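TetR-family transcriptional regulator (Streptomyces coelicolor A3, PDB 2QIB) probably binds cis-regulatory DNA through an N-terminal helix-turn-helix and controls transcription, as other regulators of the TetR family do. Local coordinates at residues A[78-83]-A[136-141]; A[95-100]-A[173-178]; A[158-163]-A[180-185]. One frame throughout, in Å; residues are numbered along the deposited sequence.

Contact 1 of 3, residues A[78-83]-A[136-141]; sequences EPRQGP and ILSHLD
R80 and H139 meet where the irregular chain of 78-83 runs past the last turn of helix 119-140, their CA atoms 6.1 Å apart. H139 contributes the largest share of the contact, closely followed by R80. R80 lays its CG over one face of the imidazole, offset toward the rim, in a CH-pi contact 3.9 Å from R80 CG to the centroid of the H139 ring. The guanidinium beyond is turned 82° from the imidazole plane, so the two flat groups do not stack; of the R80 side chain it is CG that lies over the ring. At the ring's edge lie backbone carbonyls instead: E78 O stands 3.0 Å from H139 NE2, and P79 O is 3.5 Å from H139 CE1. Water 1 also sits in the ring plane, 2.9 Å from H139 NE2, and takes a weak bond from E78 N.

The all-helical C-terminal domain of a TetR regulator follows the DNA-binding part, and here the connection between helix 57-75 and helix 84-101 is laid against one of that domain's helix ends. R80 is the centre of an inverse gamma turn in this connection, while D141, at positive phi, closes helix 119-140 with a Schellman motif. Helix 84-101 takes part as well: R87 bonds to H139 ND1, and R94 and R90 form salt bridges with the carboxylate of E78, which is drawn off to that helix.

Further along R80, CD rests 3.5 Å from S138 OG. The bend at chi3 (-60°) places R80 NE 3.9 Å from S138 OG, which lies oblique to the guanidinium, neither over its face nor at its edge. Water 2 joins the two residues at this surface, lying 2.9 Å from S138 OG and accepting a weak bond from R80 NH1.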
ATOM      1  N   GLU A  78      -9.484 -18.228  -9.585  1.00 17.49           N
ATOM      2  CA  GLU A  78     -10.925 -18.340  -9.255  1.00 18.00           C
ATOM      3  C   GLU A  78     -11.695 -18.414 -10.570  1.00 17.99           C
ATOM      4  O   GLU A  78     -11.405 -17.653 -11.484  1.00 18.66           O
ATOM      5  CB  GLU A  78     -11.362 -17.091  -8.459  1.00 16.96           C
ATOM      6  CG  GLU A  78     -12.850 -17.064  -8.046  1.00 18.67           C
ATOM      7  CD  GLU A  78     -13.249 -18.189  -7.076  1.00 21.51           C
ATOM      8  OE1 GLU A  78     -12.392 -18.692  -6.324  1.00 21.81           O
ATOM      9  OE2 GLU A  78     -14.452 -18.557  -7.034  1.00 21.11           O
ATOM     10  N   PRO A  79     -12.646 -19.372 -10.702  1.00 20.96           N
ATOM     11  CA  PRO A  79     -13.397 -19.521 -11.957  1.00 21.27           C
ATOM     12  C   PRO A  79     -14.114 -18.239 -12.362  1.00 22.20           C
ATOM     13  O   PRO A  79     -14.623 -17.499 -11.500  1.00 21.71           O
ATOM     14  CB  PRO A  79     -14.443 -20.601 -11.627  1.00 22.31           C
ATOM     15  CG  PRO A  79     -13.851 -21.357 -10.523  1.00 22.66           C
ATOM     16  CD  PRO A  79     -13.068 -20.358  -9.698  1.00 21.07           C
ATOM     17  N   ARG A  80     -14.129 -17.976 -13.668  1.00 22.39           N
ATOM     18  CA  ARG A  80     -14.796 -16.796 -14.208  1.00 23.46           C
ATOM     19  C   ARG A  80     -16.276 -17.070 -14.435  1.00 24.15           C
ATOM     20  O   ARG A  80     -16.726 -17.226 -15.584  1.00 24.86           O
ATOM     21  CB  ARG A  80     -14.101 -16.319 -15.477  1.00 23.99           C
ATOM     22  CG  ARG A  80     -12.645 -15.974 -15.232  1.00 25.79           C
ATOM     23  CD  ARG A  80     -12.006 -15.168 -16.356  1.00 31.80           C
ATOM     24  NE  ARG A  80     -12.011 -15.839 -17.656  1.00 39.21           N
ATOM     25  CZ  ARG A  80     -11.209 -16.842 -18.008  1.00 42.84           C
ATOM     26  NH1 ARG A  80     -10.328 -17.358 -17.157  1.00 46.83           N
ATOM     27  NH2 ARG A  80     -11.300 -17.350 -19.226  1.00 45.72           N
ATOM     28  N   GLN A  81     -17.015 -17.142 -13.329  1.00 24.22           N
ATOM     29  CA  GLN A  81     -18.411 -17.546 -13.337  1.00 25.23           C
ATOM     30  C   GLN A  81     -19.191 -16.737 -12.304  1.00 24.15           C
ATOM     31  O   GLN A  81     -18.700 -16.481 -11.208  1.00 23.55           O
ATOM     32  CB  GLN A  81     -18.531 -19.042 -12.984  1.00 26.00           C
ATOM     33  CG  GLN A  81     -17.933 -20.005 -14.018  1.00 31.25           C
ATOM     34  CD  GLN A  81     -18.707 -20.039 -15.339  1.00 37.90           C
ATOM     35  OE1 GLN A  81     -18.118 -20.211 -16.418  1.00 41.30           O
ATOM     36  NE2 GLN A  81     -20.030 -19.874 -15.260  1.00 39.21           N
ATOM     37  N   GLY A  82     -20.418 -16.364 -12.663  1.00 23.26           N
ATOM     38  CA  GLY A  82     -21.290 -15.631 -11.735  1.00 22.48           C
ATOM     39  C   GLY A  82     -20.835 -14.192 -11.501  1.00 21.19           C
ATOM     40  O   GLY A  82     -19.847 -13.752 -12.093  1.00 21.88           O
ATOM     41  N   PRO A  83     -21.531 -13.462 -10.609  1.00 20.34           N
ATOM     42  CA  PRO A  83     -21.231 -12.032 -10.376  1.00 19.77           C
ATOM     43  C   PRO A  83     -19.765 -11.877  -9.941  1.00 18.94           C
ATOM     44  O   PRO A  83     -19.256 -12.709  -9.185  1.00 19.04           O
ATOM     45  CB  PRO A  83     -22.108 -11.666  -9.177  1.00 18.86           C
ATOM     46  CG  PRO A  83     -23.120 -12.700  -9.079  1.00 22.62           C
ATOM     47  CD  PRO A  83     -22.600 -13.964  -9.732  1.00 20.72           C
ATOM     48  N   ILE A 136      -6.989 -10.249 -11.793  1.00 14.73           N
ATOM     49  CA  ILE A 136      -8.045  -9.251 -11.817  1.00 15.83           C
ATOM     50  C   ILE A 136      -8.353  -8.840 -13.253  1.00 16.07           C
ATOM     51  O   ILE A 136      -9.489  -8.822 -13.639  1.00 16.53           O
ATOM     52  CB  ILE A 136      -7.660  -8.027 -10.986  1.00 14.49           C
ATOM     53  CG1 ILE A 136      -7.634  -8.434  -9.489  1.00 16.21           C
ATOM     54  CG2 ILE A 136      -8.645  -6.859 -11.274  1.00 15.60           C
ATOM     55  CD1 ILE A 136      -6.865  -7.439  -8.622  1.00 16.94           C
ATOM     56  N   LEU A 137      -7.333  -8.584 -14.076  1.00 17.60           N
ATOM     57  CA  LEU A 137      -7.611  -8.255 -15.471  1.00 18.63           C
ATOM     58  C   LEU A 137      -8.320  -9.374 -16.225  1.00 18.66           C
ATOM     59  O   LEU A 137      -9.153  -9.097 -17.066  1.00 19.29           O
ATOM     60  CB  LEU A 137      -6.342  -7.886 -16.211  1.00 19.61           C
ATOM     61  CG  LEU A 137      -5.658  -6.588 -15.750  1.00 20.86           C
ATOM     62  CD1 LEU A 137      -4.489  -6.310 -16.682  1.00 24.42           C
ATOM     63  CD2 LEU A 137      -6.596  -5.384 -15.725  1.00 23.92           C
ATOM     64  N   SER A 138      -7.967 -10.620 -15.932  1.00 18.45           N
ATOM     65  CA  SER A 138      -8.628 -11.771 -16.571  1.00 18.82           C
ATOM     66  C   SER A 138     -10.134 -11.746 -16.294  1.00 18.26           C
ATOM     67  O   SER A 138     -10.973 -11.938 -17.186  1.00 19.75           O
ATOM     68  CB  SER A 138      -8.011 -13.071 -16.047  1.00 17.56           C
ATOM     69  OG  SER A 138      -8.678 -14.201 -16.620  1.00 18.72           O
ATOM     70  N   HIS A 139     -10.496 -11.501 -15.041  1.00 17.71           N
ATOM     71  CA  HIS A 139     -11.896 -11.457 -14.665  1.00 18.75           C
ATOM     72  C   HIS A 139     -12.631 -10.266 -15.269  1.00 19.00           C
ATOM     73  O   HIS A 139     -13.811 -10.399 -15.636  1.00 19.45           O
ATOM     74  CB  HIS A 139     -12.059 -11.471 -13.157  1.00 19.50           C
ATOM     75  CG  HIS A 139     -11.861 -12.822 -12.553  1.00 18.02           C
ATOM     76  ND1 HIS A 139     -12.907 -13.703 -12.350  1.00 18.18           N
ATOM     77  CD2 HIS A 139     -10.740 -13.457 -12.132  1.00 18.13           C
ATOM     78  CE1 HIS A 139     -12.437 -14.814 -11.815  1.00 19.44           C
ATOM     79  NE2 HIS A 139     -11.125 -14.690 -11.666  1.00 18.05           N
ATOM     80  N   LEU A 140     -11.933  -9.132 -15.387  1.00 19.17           N
ATOM     81  CA  LEU A 140     -12.494  -7.951 -16.034  1.00 19.52           C
ATOM     82  C   LEU A 140     -12.583  -8.116 -17.548  1.00 21.36           C
ATOM     83  O   LEU A 140     -13.250  -7.308 -18.214  1.00 21.83           O
ATOM     84  CB  LEU A 140     -11.704  -6.688 -15.676  1.00 19.50           C
ATOM     85  CG  LEU A 140     -11.728  -6.232 -14.199  1.00 19.28           C
ATOM     86  CD1 LEU A 140     -10.695  -5.093 -13.949  1.00 20.60           C
ATOM     87  CD2 LEU A 140     -13.153  -5.801 -13.762  1.00 18.05           C
ATOM     88  N   ASP A 141     -11.915  -9.154 -18.069  1.00 21.92           N
ATOM     89  CA  ASP A 141     -11.865  -9.471 -19.515  1.00 24.03           C
ATOM     90  C   ASP A 141     -11.171  -8.355 -20.287  1.00 24.82           C
ATOM     91  O   ASP A 141     -11.606  -7.949 -21.375  1.00 24.79           O
ATOM     92  CB  ASP A 141     -13.285  -9.722 -20.071  1.00 24.01           C
ATOM     93  CG  ASP A 141     -13.276 -10.415 -21.423  1.00 29.03           C
ATOM     94  OD1 ASP A 141     -12.225 -10.957 -21.831  1.00 33.33           O
ATOM     95  OD2 ASP A 141     -14.348 -10.423 -22.074  1.00 31.83           O
TER
HETATM   96  O   HOH W   1      -8.634 -15.718 -10.737  1.00 17.86           O
HETATM   97  O   HOH W   2      -8.250 -16.359 -14.789  1.00 32.56           O

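Contact 2 of 3, residues A[95-100]-A[173-178]; sequences YFDFVD and IPRAEL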
ATOM      1  N   TYR A  95      -7.257 -15.188   0.816  1.00 15.59           N
ATOM      2  CA  TYR A  95      -6.215 -14.221   1.097  1.00 16.95           C
ATOM      3  C   TYR A  95      -6.072 -13.995   2.600  1.00 15.97           C
ATOM      4  O   TYR A  95      -4.977 -14.140   3.148  1.00 16.64           O
ATOM      5  CB  TYR A  95      -6.495 -12.921   0.333  1.00 16.18           C
ATOM      6  CG  TYR A  95      -5.595 -11.752   0.719  1.00 15.71           C
ATOM      7  CD1 TYR A  95      -4.194 -11.855   0.657  1.00 17.83           C
ATOM      8  CD2 TYR A  95      -6.151 -10.526   1.115  1.00 16.07           C
ATOM      9  CE1 TYR A  95      -3.368 -10.734   0.964  1.00 16.48           C
ATOM     10  CE2 TYR A  95      -5.343  -9.409   1.419  1.00 13.93           C
ATOM     11  CZ  TYR A  95      -3.957  -9.524   1.358  1.00 16.49           C
ATOM     12  OH  TYR A  95      -3.133  -8.463   1.642  1.00 17.93           O
ATOM     13  N   PHE A  96      -7.184 -13.751   3.302  1.00 16.16           N
ATOM     14  CA  PHE A  96      -7.109 -13.603   4.752  1.00 15.92           C
ATOM     15  C   PHE A  96      -6.723 -14.890   5.486  1.00 16.13           C
ATOM     16  O   PHE A  96      -6.039 -14.837   6.519  1.00 15.95           O
ATOM     17  CB  PHE A  96      -8.396 -12.980   5.305  1.00 16.76           C
ATOM     18  CG  PHE A  96      -8.383 -11.445   5.209  1.00 16.86           C
ATOM     19  CD1 PHE A  96      -8.637 -10.810   3.998  1.00 19.16           C
ATOM     20  CD2 PHE A  96      -8.095 -10.684   6.318  1.00 17.48           C
ATOM     21  CE1 PHE A  96      -8.607  -9.414   3.898  1.00 18.51           C
ATOM     22  CE2 PHE A  96      -8.052  -9.259   6.245  1.00 19.83           C
ATOM     23  CZ  PHE A  96      -8.324  -8.636   5.036  1.00 17.16           C
ATOM     24  N   ASP A  97      -7.138 -16.035   4.943  1.00 16.50           N
ATOM     25  CA  ASP A  97      -6.706 -17.341   5.517  1.00 16.53           C
ATOM     26  C   ASP A  97      -5.176 -17.366   5.463  1.00 17.13           C
ATOM     27  O   ASP A  97      -4.498 -17.687   6.455  1.00 17.00           O
ATOM     28  CB  ASP A  97      -7.230 -18.492   4.643  1.00 17.95           C
ATOM     29  CG  ASP A  97      -8.702 -18.818   4.886  1.00 22.27           C
ATOM     30  OD1 ASP A  97      -9.322 -18.285   5.840  1.00 23.92           O
ATOM     31  OD2 ASP A  97      -9.242 -19.624   4.083  1.00 27.19           O
ATOM     32  N   PHE A  98      -4.640 -17.021   4.301  1.00 15.26           N
ATOM     33  CA  PHE A  98      -3.182 -17.016   4.111  1.00 16.62           C
ATOM     34  C   PHE A  98      -2.486 -16.087   5.089  1.00 16.23           C
ATOM     35  O   PHE A  98      -1.502 -16.445   5.737  1.00 16.86           O
ATOM     36  CB  PHE A  98      -2.837 -16.608   2.675  1.00 16.05           C
ATOM     37  CG  PHE A  98      -1.348 -16.630   2.398  1.00 16.62           C
ATOM     38  CD1 PHE A  98      -0.732 -17.798   1.928  1.00 18.20           C
ATOM     39  CD2 PHE A  98      -0.577 -15.497   2.624  1.00 16.80           C
ATOM     40  CE1 PHE A  98       0.649 -17.821   1.697  1.00 16.79           C
ATOM     41  CE2 PHE A  98       0.804 -15.504   2.389  1.00 18.48           C
ATOM     42  CZ  PHE A  98       1.413 -16.652   1.925  1.00 18.53           C
ATOM     43  N   VAL A  99      -2.978 -14.848   5.165  1.00 15.82           N
ATOM     44  CA  VAL A  99      -2.393 -13.799   6.039  1.00 16.36           C
ATOM     45  C   VAL A  99      -2.426 -14.245   7.509  1.00 16.52           C
ATOM     46  O   VAL A  99      -1.432 -14.120   8.237  1.00 17.59           O
ATOM     47  CB  VAL A  99      -3.113 -12.437   5.844  1.00 17.29           C
ATOM     48  CG1 VAL A  99      -2.622 -11.422   6.859  1.00 17.63           C
ATOM     49  CG2 VAL A  99      -2.856 -11.920   4.403  1.00 17.54           C
ATOM     50  N   ASP A 100      -3.552 -14.810   7.928  1.00 17.05           N
ATOM     51  CA  ASP A 100      -3.665 -15.377   9.271  1.00 16.73           C
ATOM     52  C   ASP A 100      -2.570 -16.424   9.518  1.00 17.46           C
ATOM     53  O   ASP A 100      -1.801 -16.311  10.472  1.00 17.24           O
ATOM     54  CB  ASP A 100      -5.040 -16.027   9.423  1.00 16.62           C
ATOM     55  CG  ASP A 100      -5.316 -16.530  10.855  1.00 19.24           C
ATOM     56  OD1 ASP A 100      -4.507 -16.308  11.785  1.00 19.54           O
ATOM     57  OD2 ASP A 100      -6.356 -17.181  11.028  1.00 20.70           O
ATOM     58  N   ILE A 173     -10.882  -5.644  14.225  1.00 21.03           N
ATOM     59  CA  ILE A 173     -12.017  -5.660  13.287  1.00 19.52           C
ATOM     60  C   ILE A 173     -12.086  -7.062  12.701  1.00 19.63           C
ATOM     61  O   ILE A 173     -11.063  -7.574  12.268  1.00 19.40           O
ATOM     62  CB  ILE A 173     -11.790  -4.638  12.140  1.00 18.77           C
ATOM     63  CG1 ILE A 173     -11.483  -3.247  12.726  1.00 19.35           C
ATOM     64  CG2 ILE A 173     -12.964  -4.668  11.145  1.00 20.46           C
ATOM     65  CD1 ILE A 173     -10.964  -2.248  11.736  1.00 17.55           C
ATOM     66  N   PRO A 174     -13.291  -7.674  12.641  1.00 19.49           N
ATOM     67  CA  PRO A 174     -13.366  -9.067  12.171  1.00 19.38           C
ATOM     68  C   PRO A 174     -12.972  -9.166  10.698  1.00 18.50           C
ATOM     69  O   PRO A 174     -13.306  -8.262   9.906  1.00 16.74           O
ATOM     70  CB  PRO A 174     -14.859  -9.436  12.366  1.00 20.12           C
ATOM     71  CG  PRO A 174     -15.382  -8.408  13.292  1.00 21.86           C
ATOM     72  CD  PRO A 174     -14.614  -7.156  13.004  1.00 20.30           C
ATOM     73  N   ARG A 175     -12.247 -10.226  10.345  1.00 17.65           N
ATOM     74  CA  ARG A 175     -11.809 -10.391   8.967  1.00 17.53           C
ATOM     75  C   ARG A 175     -12.984 -10.414   7.983  1.00 17.83           C
ATOM     76  O   ARG A 175     -12.835  -9.936   6.838  1.00 16.94           O
ATOM     77  CB  ARG A 175     -10.984 -11.659   8.824  1.00 19.13           C
ATOM     78  CG  ARG A 175     -11.841 -12.833   9.105  1.00 21.26           C
ATOM     79  CD  ARG A 175     -11.752 -13.700   7.901  1.00 30.00           C
ATOM     80  NE  ARG A 175     -10.656 -14.595   8.114  1.00 29.13           N
ATOM     81  CZ  ARG A 175     -10.197 -15.537   7.278  1.00 28.89           C
ATOM     82  NH1 ARG A 175      -9.225 -16.295   7.769  1.00 27.49           N
ATOM     83  NH2 ARG A 175     -10.654 -15.730   6.008  1.00 22.62           N
ATOM     84  N   ALA A 176     -14.142 -10.969   8.377  1.00 16.32           N
ATOM     85  CA  ALA A 176     -15.270 -11.029   7.427  1.00 17.42           C
ATOM     86  C   ALA A 176     -15.663  -9.621   6.999  1.00 16.97           C
ATOM     87  O   ALA A 176     -16.031  -9.399   5.828  1.00 17.38           O
ATOM     88  CB  ALA A 176     -16.473 -11.769   8.027  1.00 18.17           C
ATOM     89  N   GLU A 177     -15.680  -8.689   7.951  1.00 16.33           N
ATOM     90  CA  GLU A 177     -15.981  -7.286   7.634  1.00 16.54           C
ATOM     91  C   GLU A 177     -14.961  -6.715   6.644  1.00 16.54           C
ATOM     92  O   GLU A 177     -15.324  -6.020   5.682  1.00 16.15           O
ATOM     93  CB  GLU A 177     -16.031  -6.444   8.901  1.00 16.93           C
ATOM     94  CG  GLU A 177     -16.298  -4.989   8.623  1.00 18.71           C
ATOM     95  CD  GLU A 177     -16.526  -4.190   9.890  1.00 22.41           C
ATOM     96  OE1 GLU A 177     -16.953  -4.789  10.915  1.00 23.54           O
ATOM     97  OE2 GLU A 177     -16.296  -2.960   9.864  1.00 21.10           O
ATOM     98  N   LEU A 178     -13.689  -7.031   6.865  1.00 15.23           N
ATOM     99  CA  LEU A 178     -12.610  -6.472   6.004  1.00 15.05           C
ATOM    100  C   LEU A 178     -12.615  -7.064   4.583  1.00 16.08           C
ATOM    101  O   LEU A 178     -12.274  -6.378   3.601  1.00 16.69           O
ATOM    102  CB  LEU A 178     -11.266  -6.604   6.689  1.00 16.06           C
ATOM    103  CG  LEU A 178     -11.175  -5.690   7.940  1.00 13.24           C
ATOM    104  CD1 LEU A 178      -9.760  -5.837   8.562  1.00 16.37           C
ATOM    105  CD2 LEU A 178     -11.520  -4.180   7.762  1.00 19.37           C
TER
HETATM  106  O   HOH W   3      -8.761 -15.902  10.667  1.00 23.18           O
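R175, in the first turn of helix 175-194, reaches across to D97 and F96 on helix 84-101, tying together two helices of the TetR C-terminal domain. Its guanidinium meets the aspartate end-on, and both terminal nitrogens converge on one oxygen: R175 NH1 lies 2.8 Å and R175 NH2 2.9 Å from D97 OD1. The two bonds of this salt bridge are bent, with N-H...O angles of 140° and 134°, as expected when a single atom serves two donors. NH1 uses the anti lone pair of OD1, whereas NH2 comes from above the carboxylate plane.

Each of these nitrogens has a further partner. NH2 also forms a salt bridge with E179, one turn further along its own helix. NH1 donates to water 3, which in turn donates to D100 OD2 at 2.7 Å; the other oxygen of D100 is paired with R171. The three carboxylates would probably stabilise the positive charge of R175.

One face of the guanidinium is covered by F96 CB, offset toward the rim. The R175 chain, bent at chi2 and chi3, lies alongside F96 and runs the opposite way, with R175 CB 3.9 Å from F96 CD2. W167 meets the F96 ring edge-to-face. At the far end of that ring, F96 CZ touches L178 CB at 3.9 Å.

Contact 3 of 3, residues A[158-163]-A[180-185]; sequences SLAEST and TQLVHD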
ATOM      1  N   SER A 158      -2.390  -2.512  -3.506  1.00 15.61           N
ATOM      2  CA  SER A 158      -1.712  -1.868  -2.348  1.00 16.78           C
ATOM      3  C   SER A 158      -2.658  -1.677  -1.155  1.00 16.07           C
ATOM      4  O   SER A 158      -2.263  -1.853   0.009  1.00 15.57           O
ATOM      5  CB  SER A 158      -1.121  -0.513  -2.761  1.00 17.43           C
ATOM      6  OG  SER A 158      -0.163  -0.689  -3.827  1.00 20.65           O
ATOM      7  N   LEU A 159      -3.899  -1.289  -1.449  1.00 14.28           N
ATOM      8  CA  LEU A 159      -4.939  -1.112  -0.432  1.00 14.93           C
ATOM      9  C   LEU A 159      -5.190  -2.457   0.302  1.00 15.38           C
ATOM     10  O   LEU A 159      -5.354  -2.496   1.548  1.00 15.67           O
ATOM     11  CB  LEU A 159      -6.258  -0.640  -1.092  1.00 14.61           C
ATOM     12  CG  LEU A 159      -7.343  -0.338  -0.059  1.00 13.92           C
ATOM     13  CD1 LEU A 159      -6.964   0.953   0.699  1.00 15.94           C
ATOM     14  CD2 LEU A 159      -8.649  -0.141  -0.805  1.00 16.09           C
ATOM     15  N   ALA A 160      -5.278  -3.538  -0.480  1.00 16.19           N
ATOM     16  CA  ALA A 160      -5.517  -4.871   0.086  1.00 15.97           C
ATOM     17  C   ALA A 160      -4.338  -5.371   0.953  1.00 15.99           C
ATOM     18  O   ALA A 160      -4.556  -5.981   2.012  1.00 15.40           O
ATOM     19  CB  ALA A 160      -5.850  -5.883  -1.018  1.00 15.63           C
ATOM     20  N   GLU A 161      -3.097  -5.088   0.538  1.00 15.14           N
ATOM     21  CA  GLU A 161      -1.908  -5.349   1.370  1.00 15.36           C
ATOM     22  C   GLU A 161      -1.984  -4.561   2.694  1.00 15.27           C
ATOM     23  O   GLU A 161      -1.806  -5.092   3.801  1.00 15.53           O
ATOM     24  CB  GLU A 161      -0.672  -4.874   0.591  1.00 17.46           C
ATOM     25  CG  GLU A 161      -0.343  -5.733  -0.561  1.00 22.01           C
ATOM     26  CD  GLU A 161       0.926  -5.239  -1.296  1.00 25.41           C
ATOM     27  OE1 GLU A 161       1.779  -4.576  -0.671  1.00 26.95           O
ATOM     28  OE2 GLU A 161       1.033  -5.529  -2.493  1.00 30.79           O
ATOM     29  N   SER A 162      -2.259  -3.265   2.594  1.00 14.70           N
ATOM     30  CA  SER A 162      -2.314  -2.415   3.771  1.00 14.52           C
ATOM     31  C   SER A 162      -3.399  -2.858   4.749  1.00 14.89           C
ATOM     32  O   SER A 162      -3.199  -2.896   5.964  1.00 15.01           O
ATOM     33  CB  SER A 162      -2.588  -0.980   3.338  1.00 16.38           C
ATOM     34  OG  SER A 162      -2.497  -0.134   4.475  1.00 21.17           O
ATOM     35  N   THR A 163      -4.567  -3.164   4.193  1.00 14.20           N
ATOM     36  CA  THR A 163      -5.714  -3.581   4.990  1.00 13.86           C
ATOM     37  C   THR A 163      -5.366  -4.847   5.777  1.00 14.35           C
ATOM     38  O   THR A 163      -5.664  -4.928   6.976  1.00 14.70           O
ATOM     39  CB  THR A 163      -6.962  -3.768   4.113  1.00 14.33           C
ATOM     40  OG1 THR A 163      -7.357  -2.487   3.582  1.00 14.49           O
ATOM     41  CG2 THR A 163      -8.131  -4.333   4.901  1.00 13.90           C
ATOM     42  N   THR A 180     -15.334  -8.148   2.981  1.00 15.97           N
ATOM     43  CA  THR A 180     -16.435  -7.445   2.287  1.00 15.48           C
ATOM     44  C   THR A 180     -16.051  -6.008   1.980  1.00 14.11           C
ATOM     45  O   THR A 180     -16.321  -5.483   0.880  1.00 14.45           O
ATOM     46  CB  THR A 180     -17.727  -7.523   3.126  1.00 15.91           C
ATOM     47  OG1 THR A 180     -18.187  -8.888   3.035  1.00 21.12           O
ATOM     48  CG2 THR A 180     -18.791  -6.607   2.559  1.00 20.14           C
ATOM     49  N   GLN A 181     -15.420  -5.368   2.955  1.00 13.48           N
ATOM     50  CA  GLN A 181     -14.938  -3.993   2.753  1.00 14.48           C
ATOM     51  C   GLN A 181     -14.014  -3.858   1.554  1.00 14.14           C
ATOM     52  O   GLN A 181     -14.191  -2.924   0.757  1.00 14.39           O
ATOM     53  CB  GLN A 181     -14.223  -3.527   4.007  1.00 14.90           C
ATOM     54  CG  GLN A 181     -13.745  -2.024   3.928  1.00 17.12           C
ATOM     55  CD  GLN A 181     -13.553  -1.442   5.289  1.00 16.34           C
ATOM     56  OE1 GLN A 181     -14.537  -1.188   5.988  1.00 18.97           O
ATOM     57  NE2 GLN A 181     -12.299  -1.148   5.659  1.00 18.25           N
ATOM     58  N   LEU A 182     -13.068  -4.778   1.394  1.00 13.43           N
ATOM     59  CA  LEU A 182     -12.134  -4.700   0.258  1.00 14.74           C
ATOM     60  C   LEU A 182     -12.857  -4.886  -1.101  1.00 13.94           C
ATOM     61  O   LEU A 182     -12.485  -4.228  -2.102  1.00 14.70           O
ATOM     62  CB  LEU A 182     -11.013  -5.730   0.399  1.00 12.88           C
ATOM     63  CG  LEU A 182      -9.952  -5.209   1.379  1.00 15.22           C
ATOM     64  CD1 LEU A 182      -9.029  -6.344   1.775  1.00 15.42           C
ATOM     65  CD2 LEU A 182      -9.120  -3.982   0.841  1.00 17.02           C
ATOM     66  N   VAL A 183     -13.879  -5.745  -1.120  1.00 14.03           N
ATOM     67  CA  VAL A 183     -14.694  -5.916  -2.326  1.00 14.21           C
ATOM     68  C   VAL A 183     -15.451  -4.621  -2.656  1.00 15.18           C
ATOM     69  O   VAL A 183     -15.386  -4.128  -3.807  1.00 15.06           O
ATOM     70  CB  VAL A 183     -15.667  -7.118  -2.205  1.00 14.95           C
ATOM     71  CG1 VAL A 183     -16.552  -7.212  -3.480  1.00 15.85           C
ATOM     72  CG2 VAL A 183     -14.840  -8.378  -1.998  1.00 17.20           C
ATOM     73  N   HIS A 184     -16.124  -4.038  -1.656  1.00 14.03           N
ATOM     74  CA  HIS A 184     -16.777  -2.750  -1.864  1.00 15.10           C
ATOM     75  C   HIS A 184     -15.783  -1.651  -2.247  1.00 15.24           C
ATOM     76  O   HIS A 184     -16.081  -0.839  -3.117  1.00 14.40           O
ATOM     77  CB  HIS A 184     -17.494  -2.331  -0.609  1.00 16.15           C
ATOM     78  CG  HIS A 184     -18.709  -3.157  -0.315  1.00 17.06           C
ATOM     79  ND1 HIS A 184     -19.570  -3.596  -1.307  1.00 20.68           N
ATOM     80  CD2 HIS A 184     -19.241  -3.568   0.861  1.00 21.43           C
ATOM     81  CE1 HIS A 184     -20.579  -4.244  -0.747  1.00 24.87           C
ATOM     82  NE2 HIS A 184     -20.393  -4.262   0.565  1.00 20.99           N
ATOM     83  N   ASP A 185     -14.610  -1.647  -1.608  1.00 15.12           N
ATOM     84  CA  ASP A 185     -13.552  -0.667  -1.928  1.00 14.83           C
ATOM     85  C   ASP A 185     -13.176  -0.729  -3.405  1.00 15.76           C
ATOM     86  O   ASP A 185     -12.975   0.291  -4.016  1.00 15.84           O
ATOM     87  CB  ASP A 185     -12.297  -0.934  -1.118  1.00 14.27           C
ATOM     88  CG  ASP A 185     -12.457  -0.558   0.364  1.00 15.08           C
ATOM     89  OD1 ASP A 185     -13.391   0.207   0.687  1.00 15.18           O
ATOM     90  OD2 ASP A 185     -11.611  -1.022   1.195  1.00 15.06           O
TER
HETATM   91  O   HOH W   4     -10.051  -1.553   3.515  1.00 15.47           O
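L182 packs by van der Waals contact against L159, A160 and T163; the axes of segments 158-163 and 180-185 run nearly antiparallel (160°), 10.7 Å apart at closest approach. CD2 of L182 lies 3.8 Å from A160 CA and 4.2 Å from L159 CG. T163 meets the same leucine tip to tip, with T163 CG2 3.8 Å from L182 CD1. The L159 and D185 side chains cross at about a right angle, L159 CD2 touching D185 CB and OD2.

By their place in the chain, helices 147-168 and 175-194 correspond to the pair that in many TetR regulators forms a four-helix bundle with the same pair of the second subunit. Here L159 packs on S155 and D185 on L189 of that chain.

The polar contacts gather round T163. T163 OG1, anti to the carbonyl carbon (chi1 -66°), donates to L159 O at 2.9 Å, while T163 N reaches this oxygen from the opposite face of its plane. Water 4 donates to T163 OG1 and D185 OD2 and accepts from Q181 NE2. A valine in place of T163 would probably leave water 4 without one of its acceptors and L159 O without its second donor.

Contacts 2 and 3 lie deeper in the C-terminal domain than contact 1, which is a surface contact. Both use helix 175-194, near its start in contact 2 and about two turns on in contact 3, and their centres are about 10 Å apart. They touch directly: Y95 OH is 2.9 Å from A160 O, a probable hydrogen bond, and F96 CE1 packs on L182 CD1. Chemistry follows depth. Contact 1 relies on a histidine ring, carbonyl edges and waters, the partly buried contact 2 on a salt bridge beside an aromatic ring, and the buried contact 3 on aliphatic packing around one water. The second subunit reaches contacts 2 and 3, but not contact 1.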